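Local coordinates for protein Cow rumen GH26 endo-mannanase (Metagenome, PDB 6UEH) that probably hydrolyses internal beta-1,4-mannosidic linkages in mannans such as galactomannan, as a family 26 glycoside hydrolase that also carries a calcium-binding accessory domain, at residues P310-E315 with A325-G330; E339-L344 with L357-N362; S238-V243 with C261-S266. All coordinates share one frame; numbering follows the deposited sequence.

Interaction 1: residues P310-E315 with A325-G330; sequences PLHEAE and AWFWWG. With ACT (acetate ion), chain D.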
loop_
_atom_site.group_PDB
_atom_site.type_symbol
_atom_site.label_atom_id
_atom_site.label_comp_id
_atom_site.label_asym_id
_atom_site.label_seq_id
_atom_site.Cartn_x
_atom_site.Cartn_y
_atom_site.Cartn_z
ATOM N N PRO A 310 9.267 -1.934 -10.558
ATOM C CA PRO A 310 9.392 -3.250 -11.184
ATOM C C PRO A 310 8.934 -4.341 -10.232
ATOM O O PRO A 310 8.741 -4.047 -9.051
ATOM C CB PRO A 310 10.890 -3.354 -11.456
ATOM C CG PRO A 310 11.498 -2.629 -10.294
ATOM C CD PRO A 310 10.541 -1.497 -9.957
ATOM N N LEU A 311 8.765 -5.564 -10.733
ATOM C CA LEU A 311 8.527 -6.726 -9.880
ATOM C C LEU A 311 7.403 -6.468 -8.883
ATOM O O LEU A 311 7.532 -6.767 -7.695
ATOM C CB LEU A 311 9.815 -7.101 -9.141
ATOM C CG LEU A 311 11.020 -7.409 -10.035
ATOM C CD1 LEU A 311 12.309 -7.439 -9.227
ATOM C CD2 LEU A 311 10.812 -8.734 -10.750
ATOM N N HIS A 312 6.307 -5.906 -9.380
ATOM C CA HIS A 312 5.244 -5.397 -8.524
ATOM C C HIS A 312 4.228 -6.470 -8.131
ATOM O O HIS A 312 4.206 -7.558 -8.711
ATOM C CB HIS A 312 4.535 -4.228 -9.218
ATOM C CG HIS A 312 3.739 -4.627 -10.422
ATOM N ND1 HIS A 312 4.304 -5.244 -11.518
ATOM C CD2 HIS A 312 2.423 -4.484 -10.707
ATOM C CE1 HIS A 312 3.368 -5.473 -12.422
ATOM N NE2 HIS A 312 2.218 -5.020 -11.956
ATOM N N GLU A 313 3.404 -6.147 -7.135
ATOM C CA GLU A 313 2.363 -7.042 -6.627
ATOM C C GLU A 313 2.900 -8.440 -6.335
ATOM O O GLU A 313 2.240 -9.440 -6.615
ATOM C CB GLU A 313 1.199 -7.119 -7.619
ATOM C CG GLU A 313 0.507 -5.786 -7.864
ATOM C CD GLU A 313 -0.705 -5.911 -8.778
ATOM O OE1 GLU A 313 -0.958 -7.019 -9.291
ATOM O OE2 GLU A 313 -1.407 -4.899 -8.988
ATOM N N ALA A 314 4.098 -8.492 -5.761
ATOM C CA ALA A 314 4.856 -9.735 -5.629
ATOM C C ALA A 314 4.122 -10.838 -4.869
ATOM O O ALA A 314 3.988 -11.955 -5.372
ATOM C CB ALA A 314 6.185 -9.453 -4.960
ATOM N N GLU A 315 3.663 -10.534 -3.659
ATOM C CA GLU A 315 3.021 -11.548 -2.831
ATOM C C GLU A 315 1.729 -12.063 -3.455
ATOM O O GLU A 315 1.430 -13.256 -3.385
ATOM C CB GLU A 315 2.731 -11.009 -1.428
ATOM C CG GLU A 315 2.051 -12.037 -0.529
ATOM C CD GLU A 315 1.772 -11.524 0.871
ATOM O OE1 GLU A 315 2.120 -10.361 1.167
ATOM O OE2 GLU A 315 1.201 -12.291 1.675
ATOM N N ALA A 325 1.047 -16.073 -5.277
ATOM C CA ALA A 325 1.496 -15.078 -6.243
ATOM C C ALA A 325 0.803 -15.257 -7.590
ATOM O O ALA A 325 0.462 -16.376 -7.976
ATOM C CB ALA A 325 2.999 -15.154 -6.410
ATOM N N TRP A 326 0.584 -14.157 -8.304
ATOM C CA TRP A 326 -0.003 -14.251 -9.635
ATOM C C TRP A 326 0.967 -13.790 -10.722
ATOM O O TRP A 326 0.704 -13.972 -11.907
ATOM C CB TRP A 326 -1.312 -13.459 -9.720
ATOM C CG TRP A 326 -1.255 -12.058 -9.198
ATOM C CD1 TRP A 326 -0.512 -11.024 -9.692
ATOM C CD2 TRP A 326 -2.003 -11.524 -8.097
ATOM N NE1 TRP A 326 -0.740 -9.884 -8.956
ATOM C CE2 TRP A 326 -1.653 -10.166 -7.973
ATOM C CE3 TRP A 326 -2.932 -12.067 -7.202
ATOM C CZ2 TRP A 326 -2.196 -9.342 -6.987
ATOM C CZ3 TRP A 326 -3.471 -11.248 -6.225
ATOM C CH2 TRP A 326 -3.101 -9.900 -6.125
ATOM N N PHE A 327 2.084 -13.197 -10.314
ATOM C CA PHE A 327 3.165 -12.871 -11.242
ATOM C C PHE A 327 4.297 -13.881 -11.077
ATOM O O PHE A 327 4.501 -14.403 -9.980
ATOM C CB PHE A 327 3.675 -11.450 -11.007
ATOM C CG PHE A 327 2.727 -10.380 -11.469
ATOM C CD1 PHE A 327 2.076 -10.489 -12.687
ATOM C CD2 PHE A 327 2.478 -9.270 -10.679
ATOM C CE1 PHE A 327 1.204 -9.505 -13.113
ATOM C CE2 PHE A 327 1.604 -8.283 -11.099
ATOM C CZ PHE A 327 0.967 -8.401 -12.315
ATOM N N TRP A 328 5.036 -14.153 -12.153
ATOM C CA TRP A 328 6.035 -15.220 -12.115
ATOM C C TRP A 328 7.162 -14.940 -11.121
ATOM O O TRP A 328 7.733 -15.870 -10.553
ATOM C CB TRP A 328 6.620 -15.483 -13.513
ATOM C CG TRP A 328 7.430 -14.360 -14.119
ATOM C CD1 TRP A 328 6.999 -13.444 -15.035
ATOM C CD2 TRP A 328 8.814 -14.060 -13.875
ATOM N NE1 TRP A 328 8.020 -12.586 -15.367
ATOM C CE2 TRP A 328 9.144 -12.941 -14.668
ATOM C CE3 TRP A 328 9.803 -14.624 -13.060
ATOM C CZ2 TRP A 328 10.420 -12.374 -14.668
ATOM C CZ3 TRP A 328 11.069 -14.059 -13.060
ATOM C CH2 TRP A 328 11.367 -12.946 -13.861
ATOM N N TRP A 329 7.468 -13.669 -10.885
ATOM C CA TRP A 329 8.581 -13.335 -10.002
ATOM C C TRP A 329 8.281 -13.593 -8.521
ATOM O O TRP A 329 9.177 -13.505 -7.684
ATOM C CB TRP A 329 9.016 -11.878 -10.202
ATOM C CG TRP A 329 7.906 -10.867 -10.245
ATOM C CD1 TRP A 329 7.235 -10.337 -9.181
ATOM C CD2 TRP A 329 7.362 -10.242 -11.414
ATOM N NE1 TRP A 329 6.298 -9.429 -9.616
ATOM C CE2 TRP A 329 6.357 -9.351 -10.983
ATOM C CE3 TRP A 329 7.621 -10.352 -12.785
ATOM C CZ2 TRP A 329 5.613 -8.577 -11.873
ATOM C CZ3 TRP A 329 6.882 -9.583 -13.666
ATOM C CH2 TRP A 329 5.887 -8.708 -13.206
ATOM N N GLY A 330 7.035 -13.928 -8.199
ATOM C CA GLY A 330 6.670 -14.234 -6.824
ATOM C C GLY A 330 6.395 -15.711 -6.613
ATOM O O GLY A 330 6.100 -16.153 -5.502
HETATM C C ACT D . -1.482 -4.808 -13.162
HETATM O O ACT D . -1.222 -5.835 -13.827
HETATM O OXT ACT D . -0.502 -4.230 -12.642
HETATM C CH3 ACT D . -2.884 -4.300 -13.005
HETATM O O HOH W 1 2.295 -11.981 -7.673
#

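Interaction 2: residues E339-L344 with L357-N362; sequences EIWKYL and LIWEQN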
loop_
_atom_site.group_PDB
_atom_site.type_symbol
_atom_site.label_atom_id
_atom_site.label_comp_id
_atom_site.label_asym_id
_atom_site.label_seq_id
_atom_site.Cartn_x
_atom_site.Cartn_y
_atom_site.Cartn_z
ATOM N N GLU A 339 15.600 -11.741 -3.345
ATOM C CA GLU A 339 16.880 -11.938 -4.017
ATOM C C GLU A 339 16.816 -11.460 -5.469
ATOM O O GLU A 339 17.774 -10.886 -5.982
ATOM C CB GLU A 339 17.302 -13.409 -3.951
ATOM C CG GLU A 339 17.580 -13.904 -2.535
ATOM C CD GLU A 339 17.959 -15.375 -2.483
ATOM O OE1 GLU A 339 17.878 -15.973 -1.387
ATOM O OE2 GLU A 339 18.343 -15.933 -3.532
ATOM N N ILE A 340 15.678 -11.685 -6.120
ATOM C CA ILE A 340 15.480 -11.225 -7.491
ATOM C C ILE A 340 15.452 -9.698 -7.556
ATOM O O ILE A 340 16.053 -9.100 -8.448
ATOM C CB ILE A 340 14.180 -11.793 -8.096
ATOM C CG1 ILE A 340 14.267 -13.318 -8.197
ATOM C CG2 ILE A 340 13.911 -11.183 -9.466
ATOM C CD1 ILE A 340 13.022 -13.971 -8.756
ATOM N N TRP A 341 14.763 -9.073 -6.601
ATOM C CA TRP A 341 14.727 -7.615 -6.511
ATOM C C TRP A 341 16.129 -7.038 -6.348
ATOM O O TRP A 341 16.504 -6.081 -7.032
ATOM C CB TRP A 341 13.845 -7.161 -5.343
ATOM C CG TRP A 341 13.821 -5.666 -5.147
ATOM C CD1 TRP A 341 14.745 -4.908 -4.480
ATOM C CD2 TRP A 341 12.822 -4.752 -5.618
ATOM N NE1 TRP A 341 14.380 -3.582 -4.508
ATOM C CE2 TRP A 341 13.205 -3.458 -5.202
ATOM C CE3 TRP A 341 11.640 -4.901 -6.351
ATOM C CZ2 TRP A 341 12.448 -2.324 -5.494
ATOM C CZ3 TRP A 341 10.890 -3.772 -6.641
ATOM C CH2 TRP A 341 11.298 -2.502 -6.215
ATOM N N LYS A 342 16.897 -7.617 -5.432
ATOM C CA LYS A 342 18.264 -7.170 -5.194
ATOM C C LYS A 342 19.121 -7.359 -6.441
ATOM O O LYS A 342 19.971 -6.524 -6.748
ATOM C CB LYS A 342 18.875 -7.913 -4.005
ATOM C CG LYS A 342 18.227 -7.574 -2.670
ATOM C CD LYS A 342 18.922 -8.282 -1.517
ATOM C CE LYS A 342 18.292 -7.912 -0.185
ATOM N NZ LYS A 342 18.943 -8.623 0.951
ATOM N N TYR A 343 18.884 -8.453 -7.159
ATOM C CA TYR A 343 19.587 -8.729 -8.410
ATOM C C TYR A 343 19.359 -7.606 -9.414
ATOM O O TYR A 343 20.309 -7.072 -9.986
ATOM C CB TYR A 343 19.128 -10.069 -8.998
ATOM C CG TYR A 343 19.868 -10.505 -10.247
ATOM C CD1 TYR A 343 19.472 -10.069 -11.506
ATOM C CD2 TYR A 343 20.952 -11.370 -10.167
ATOM C CE1 TYR A 343 20.142 -10.474 -12.648
ATOM C CE2 TYR A 343 21.626 -11.781 -11.303
ATOM C CZ TYR A 343 21.218 -11.329 -12.542
ATOM O OH TYR A 343 21.890 -11.735 -13.673
ATOM N N LEU A 344 18.094 -7.250 -9.620
ATOM C CA LEU A 344 17.732 -6.197 -10.563
ATOM C C LEU A 344 18.295 -4.848 -10.128
ATOM O O LEU A 344 18.832 -4.097 -10.943
ATOM C CB LEU A 344 16.210 -6.108 -10.709
ATOM C CG LEU A 344 15.684 -4.999 -11.624
ATOM C CD1 LEU A 344 16.193 -5.178 -13.053
ATOM C CD2 LEU A 344 14.164 -4.951 -11.594
ATOM N N LEU A 357 16.544 6.550 -10.779
ATOM C CA LEU A 357 15.349 5.798 -10.421
ATOM C C LEU A 357 14.967 5.951 -8.956
ATOM O O LEU A 357 15.822 5.929 -8.070
ATOM C CB LEU A 357 15.548 4.315 -10.737
ATOM C CG LEU A 357 16.026 3.981 -12.150
ATOM C CD1 LEU A 357 16.247 2.481 -12.297
ATOM C CD2 LEU A 357 15.032 4.494 -13.188
ATOM N N ILE A 358 13.670 6.112 -8.719
ATOM C CA ILE A 358 13.112 6.039 -7.377
ATOM C C ILE A 358 12.431 4.684 -7.240
ATOM O O ILE A 358 11.370 4.452 -7.818
ATOM C CB ILE A 358 12.111 7.177 -7.101
ATOM C CG1 ILE A 358 12.802 8.535 -7.259
ATOM C CG2 ILE A 358 11.514 7.039 -5.707
ATOM C CD1 ILE A 358 11.905 9.718 -6.971
ATOM N N TRP A 359 13.056 3.785 -6.489
ATOM C CA TRP A 359 12.616 2.396 -6.440
ATOM C C TRP A 359 11.392 2.211 -5.547
ATOM O O TRP A 359 11.477 2.324 -4.323
ATOM C CB TRP A 359 13.761 1.500 -5.961
ATOM C CG TRP A 359 14.927 1.472 -6.905
ATOM C CD1 TRP A 359 15.914 2.409 -7.023
ATOM C CD2 TRP A 359 15.225 0.451 -7.864
ATOM N NE1 TRP A 359 16.809 2.034 -7.999
ATOM C CE2 TRP A 359 16.407 0.834 -8.529
ATOM C CE3 TRP A 359 14.607 -0.751 -8.224
ATOM C CZ2 TRP A 359 16.983 0.060 -9.533
ATOM C CZ3 TRP A 359 15.180 -1.518 -9.221
ATOM C CH2 TRP A 359 16.356 -1.109 -9.864
ATOM N N GLU A 360 10.253 1.922 -6.170
ATOM C CA GLU A 360 9.020 1.674 -5.433
ATOM C C GLU A 360 8.678 0.192 -5.435
ATOM O O GLU A 360 8.525 -0.421 -6.494
ATOM C CB GLU A 360 7.854 2.475 -6.019
ATOM C CG GLU A 360 6.541 2.264 -5.279
ATOM C CD GLU A 360 5.446 3.208 -5.735
ATOM O OE1 GLU A 360 5.457 3.614 -6.915
ATOM O OE2 GLU A 360 4.574 3.549 -4.909
ATOM N N GLN A 361 8.562 -0.380 -4.243
ATOM C CA GLN A 361 8.218 -1.786 -4.112
ATOM C C GLN A 361 6.826 -1.942 -3.514
ATOM O O GLN A 361 6.495 -1.304 -2.513
ATOM C CB GLN A 361 9.249 -2.515 -3.250
ATOM C CG GLN A 361 8.995 -4.009 -3.121
ATOM C CD GLN A 361 10.104 -4.725 -2.379
ATOM O OE1 GLN A 361 10.419 -4.392 -1.233
ATOM N NE2 GLN A 361 10.711 -5.708 -3.033
ATOM N N ASN A 362 6.011 -2.785 -4.139
ATOM C CA ASN A 362 4.699 -3.099 -3.598
ATOM C C ASN A 362 4.813 -3.953 -2.343
ATOM O O ASN A 362 5.692 -4.807 -2.234
ATOM C CB ASN A 362 3.836 -3.824 -4.638
ATOM C CG ASN A 362 3.058 -2.868 -5.528
ATOM O OD1 ASN A 362 3.238 -2.853 -6.743
ATOM N ND2 ASN A 362 2.179 -2.079 -4.926
#

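Interaction 3: residues S238-V243 with C261-S266; sequences SWHINV and CTYATS. With ACT (acetate ion), chain D.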
loop_
_atom_site.group_PDB
_atom_site.type_symbol
_atom_site.label_atom_id
_atom_site.label_comp_id
_atom_site.label_asym_id
_atom_site.label_seq_id
_atom_site.Cartn_x
_atom_site.Cartn_y
_atom_site.Cartn_z
ATOM N N SER A 238 5.719 0.748 -14.368
ATOM C CA SER A 238 5.848 -0.658 -14.017
ATOM C C SER A 238 6.522 -1.400 -15.169
ATOM O O SER A 238 6.908 -0.790 -16.168
ATOM C CB SER A 238 4.481 -1.267 -13.690
ATOM O OG SER A 238 3.503 -0.891 -14.647
ATOM N N TRP A 239 6.660 -2.713 -15.034
ATOM C CA TRP A 239 7.400 -3.504 -16.011
ATOM C C TRP A 239 6.822 -4.915 -16.108
ATOM O O TRP A 239 7.347 -5.847 -15.504
ATOM C CB TRP A 239 8.884 -3.551 -15.627
ATOM C CG TRP A 239 9.791 -4.222 -16.616
ATOM C CD1 TRP A 239 9.667 -4.238 -17.977
ATOM C CD2 TRP A 239 10.972 -4.979 -16.313
ATOM N NE1 TRP A 239 10.698 -4.957 -18.538
ATOM C CE2 TRP A 239 11.510 -5.423 -17.538
ATOM C CE3 TRP A 239 11.623 -5.326 -15.124
ATOM C CZ2 TRP A 239 12.670 -6.197 -17.608
ATOM C CZ3 TRP A 239 12.775 -6.092 -15.195
ATOM C CH2 TRP A 239 13.286 -6.519 -16.428
ATOM N N HIS A 240 5.735 -5.063 -16.861
ATOM C CA HIS A 240 5.082 -6.363 -17.027
ATOM C C HIS A 240 5.874 -7.284 -17.954
ATOM O O HIS A 240 5.359 -7.729 -18.984
ATOM C CB HIS A 240 3.660 -6.192 -17.572
ATOM C CG HIS A 240 2.669 -5.717 -16.554
ATOM N ND1 HIS A 240 2.592 -4.404 -16.142
ATOM C CD2 HIS A 240 1.709 -6.383 -15.869
ATOM C CE1 HIS A 240 1.628 -4.281 -15.248
ATOM N NE2 HIS A 240 1.077 -5.467 -15.063
ATOM N N ILE A 241 7.115 -7.581 -17.581
ATOM C CA ILE A 241 7.980 -8.398 -18.424
ATOM C C ILE A 241 7.507 -9.854 -18.456
ATOM O O ILE A 241 7.395 -10.516 -17.420
ATOM C CB ILE A 241 9.461 -8.320 -17.958
ATOM C CG1 ILE A 241 10.344 -9.243 -18.803
ATOM C CG2 ILE A 241 9.598 -8.621 -16.465
ATOM C CD1 ILE A 241 10.417 -8.849 -20.268
ATOM N N ASN A 242 7.208 -10.337 -19.658
ATOM C CA ASN A 242 6.726 -11.700 -19.850
ATOM C C ASN A 242 7.852 -12.721 -19.979
ATOM O O ASN A 242 8.991 -12.375 -20.289
ATOM C CB ASN A 242 5.837 -11.786 -21.097
ATOM C CG ASN A 242 4.466 -11.167 -20.891
ATOM O OD1 ASN A 242 4.323 -10.133 -20.237
ATOM N ND2 ASN A 242 3.445 -11.807 -21.451
ATOM N N VAL A 243 7.517 -13.983 -19.738
ATOM C CA VAL A 243 8.411 -15.094 -20.040
ATOM C C VAL A 243 7.682 -16.029 -21.000
ATOM O O VAL A 243 6.453 -15.996 -21.075
ATOM C CB VAL A 243 8.837 -15.863 -18.768
ATOM C CG1 VAL A 243 9.595 -14.947 -17.814
ATOM C CG2 VAL A 243 7.623 -16.485 -18.084
ATOM N N CYS A 261 3.301 -16.065 -24.572
ATOM C CA CYS A 261 4.048 -15.538 -23.439
ATOM C C CYS A 261 3.110 -15.290 -22.267
ATOM O O CYS A 261 1.891 -15.247 -22.435
ATOM C CB CYS A 261 4.773 -14.249 -23.822
ATOM S SG CYS A 261 5.906 -14.432 -25.214
ATOM N N THR A 262 3.680 -15.133 -21.078
ATOM C CA THR A 262 2.881 -14.868 -19.892
ATOM C C THR A 262 3.701 -14.131 -18.840
ATOM O O THR A 262 4.929 -14.243 -18.803
ATOM C CB THR A 262 2.322 -16.177 -19.285
ATOM O OG1 THR A 262 1.403 -15.870 -18.228
ATOM C CG2 THR A 262 3.447 -17.046 -18.737
ATOM N N TYR A 263 3.023 -13.358 -18.000
ATOM C CA TYR A 263 3.664 -12.789 -16.824
ATOM C C TYR A 263 3.165 -13.521 -15.584
ATOM O O TYR A 263 3.545 -13.193 -14.462
ATOM C CB TYR A 263 3.395 -11.282 -16.710
ATOM C CG TYR A 263 1.942 -10.866 -16.858
ATOM C CD1 TYR A 263 0.970 -11.312 -15.968
ATOM C CD2 TYR A 263 1.550 -10.000 -17.871
ATOM C CE1 TYR A 263 -0.350 -10.929 -16.096
ATOM C CE2 TYR A 263 0.231 -9.608 -18.004
ATOM C CZ TYR A 263 -0.714 -10.076 -17.114
ATOM O OH TYR A 263 -2.028 -9.692 -17.241
ATOM N N ALA A 264 2.302 -14.508 -15.805
ATOM C CA ALA A 264 1.650 -15.226 -14.715
ATOM C C ALA A 264 2.485 -16.408 -14.231
ATOM O O ALA A 264 3.671 -16.513 -14.543
ATOM C CB ALA A 264 0.269 -15.698 -15.147
ATOM N N THR A 265 1.852 -17.299 -13.472
ATOM C CA THR A 265 2.549 -18.420 -12.850
ATOM C C THR A 265 2.318 -19.732 -13.595
ATOM O O THR A 265 2.387 -20.812 -13.008
ATOM C CB THR A 265 2.111 -18.597 -11.383
ATOM O OG1 THR A 265 0.691 -18.782 -11.328
ATOM C CG2 THR A 265 2.483 -17.372 -10.566
ATOM N N SER A 266 2.052 -19.633 -14.892
ATOM C CA SER A 266 1.686 -20.794 -15.693
ATOM C C SER A 266 2.815 -21.279 -16.603
ATOM O O SER A 266 2.608 -22.158 -17.436
ATOM C CB SER A 266 0.449 -20.470 -16.535
ATOM O OG SER A 266 0.632 -19.260 -17.251
HETATM C C ACT D . -1.482 -4.808 -13.162
HETATM O O ACT D . -1.222 -5.835 -13.827
HETATM O OXT ACT D . -0.502 -4.230 -12.642
HETATM C CH3 ACT D . -2.884 -4.300 -13.005
#

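Interaction 1: residues P310-E315 with A325-G330
A buried loop-to-loop contact, rich in aromatic rings, joins Leu311, His312 and Glu313 to Trp326, Phe327 and Trp329 in the long connection between strand 306-309 and helix 334-351. The indole of Trp329 packs flat against the backbone of Leu311. Leu311 CA sits over its five-membered ring, 3.7 Å from the centroid, while Leu311 CD2 touches Trp329 CG at 3.6 Å. In the plane of the same indole, Trp329 NE1 donates to His312 O at 2.9 Å, so a tryptophan suits the place, giving a broad face for packing and an N-H for the buried carbonyl. The imidazole of His312 has Phe327 CE2 over one face, 3.4 Å from His312 NE2, with the two rings tilted by 41°. His312 NE2 itself donates to OXT of an acetate ion (2.9 Å). Trp326 NE1 donates to Glu313 OE1 on its anti side (2.9 Å) in a bent bond, the indole plane standing 83° to the carboxylate. Water 1 links the backbones, donating to Glu313 O and accepting from Phe327 N. A carboxylate framed by aromatic residues just after the fourth barrel strand is characteristic of the substrate cleft in (beta/alpha)8 glycosidases of this family.

Interaction 2: residues E339-L344 with L357-N362
Trp341 on the helix meets Trp359 and Gln361 on the strand in the layer between helix and barrel wall of a (beta/alpha)8 fold. Helix 334-351 is the crossover of the beta-alpha-beta unit that leads from strand 306-309 to strand 357-362. The two segments accordingly run almost antiparallel, at 169°, with their axes 11.9 Å apart, a gap that suits two large indoles. Trp341 spans it: CG is anti to the backbone N (chi1 177°), and the indole beyond it reaches the strand. Gln361 and Trp359, two residues apart on the strand, lie on opposite sides of its plane. Over one face comes the extended chain of Gln361, whose CB is 4.0 Å from the centroid of the six-membered ring in a CH-pi contact; Gln361 NE2 lies farther along the same face, 3.5 Å from Trp341 CD2. From the other side Trp359 turns its edge toward Trp341 in an offset edge-to-face pair, planes 69° apart, the nearest atoms being Trp341 CZ2 and Trp359 CE3 at 3.8 Å. Leu344, one helical turn on from Trp341, adds a branched aliphatic group, with CG 4.3 Å from Trp359 CZ3. Several polar atoms in this layer have partners beyond it: Trp341 NE1 pairs with Tyr379 O, Gln361 OE1 with Ala375 N, and Gln361 NE2 with Tyr337 OH. At the far rim of the indole, the ring edge at Trp341 CH2 meets the strand backbone, 3.5 Å from Glu360 O.

Interaction 3: residues S238-V243 with C261-S266
Val243 and Thr262 are joined by two backbone hydrogen bonds, Val243 N to Thr262 O at 2.8 Å and Thr262 N to Val243 O at 2.9 Å. The first is close to straight, at 169°, and together they make an antiparallel hydrogen-bonded pair in the small two-stranded ribbon of 243-244 and 261-262. Both residues are beta-branched, which suits extended strand geometry, and their side chains share one face of the ribbon. Thr262 then ends the strand: its OG1 accepts from Ala264 N at 2.9 Å, forming an ST turn that redirects the chain. CA-H...O contacts reinforce the pairing, with Asn242 CA 3.3 Å from Thr262 O. Farther along, the side chains of His240 and Tyr263 run alongside each other in the same direction. The imidazole turns its edge to the phenol face, with His240 CD2 4.1 Å from Tyr263 CD2 and the planes 66° apart. Tyr263 thus offers a broad flat wall, and the smaller histidine can rest against it while using both nitrogens for polar contacts. His240 ND1 is hydrogen-bonded to Asp206 OD2, and His240 NE2 donates to acetate O at 2.6 Å. Wall and second-shell aspartate together would fix the ring's rotation and aim NE2 at the bound ion. The acetate probably comes from the crystallisation liquor, but it implies that the His240 N-H is held in position for an oxygen acceptor, which may be near where substrate oxygens lie.

From the N terminus of the barrel domain, interaction 3 comes first, closing the 17-residue loop between 238-243 and 261-266 beyond strand 234-238. Interaction 1 follows, folding the connection after strand 306-309 back across nine residues, and interaction 2 then packs helix 334-351 on strand 357-362, closing across 12 residues that include the rest of the helix. The three are in series; none nests within or crosses another. They nevertheless meet in space. Trp328 probably hydrogen-bonds to Tyr263 O and Ile241 O, tying interaction 1 to interaction 3, and one acetate ion bridges His312 and His240. Pro310 and Leu311 rest on Trp341, joining the cleft loops to the helix-strand layer of interaction 2.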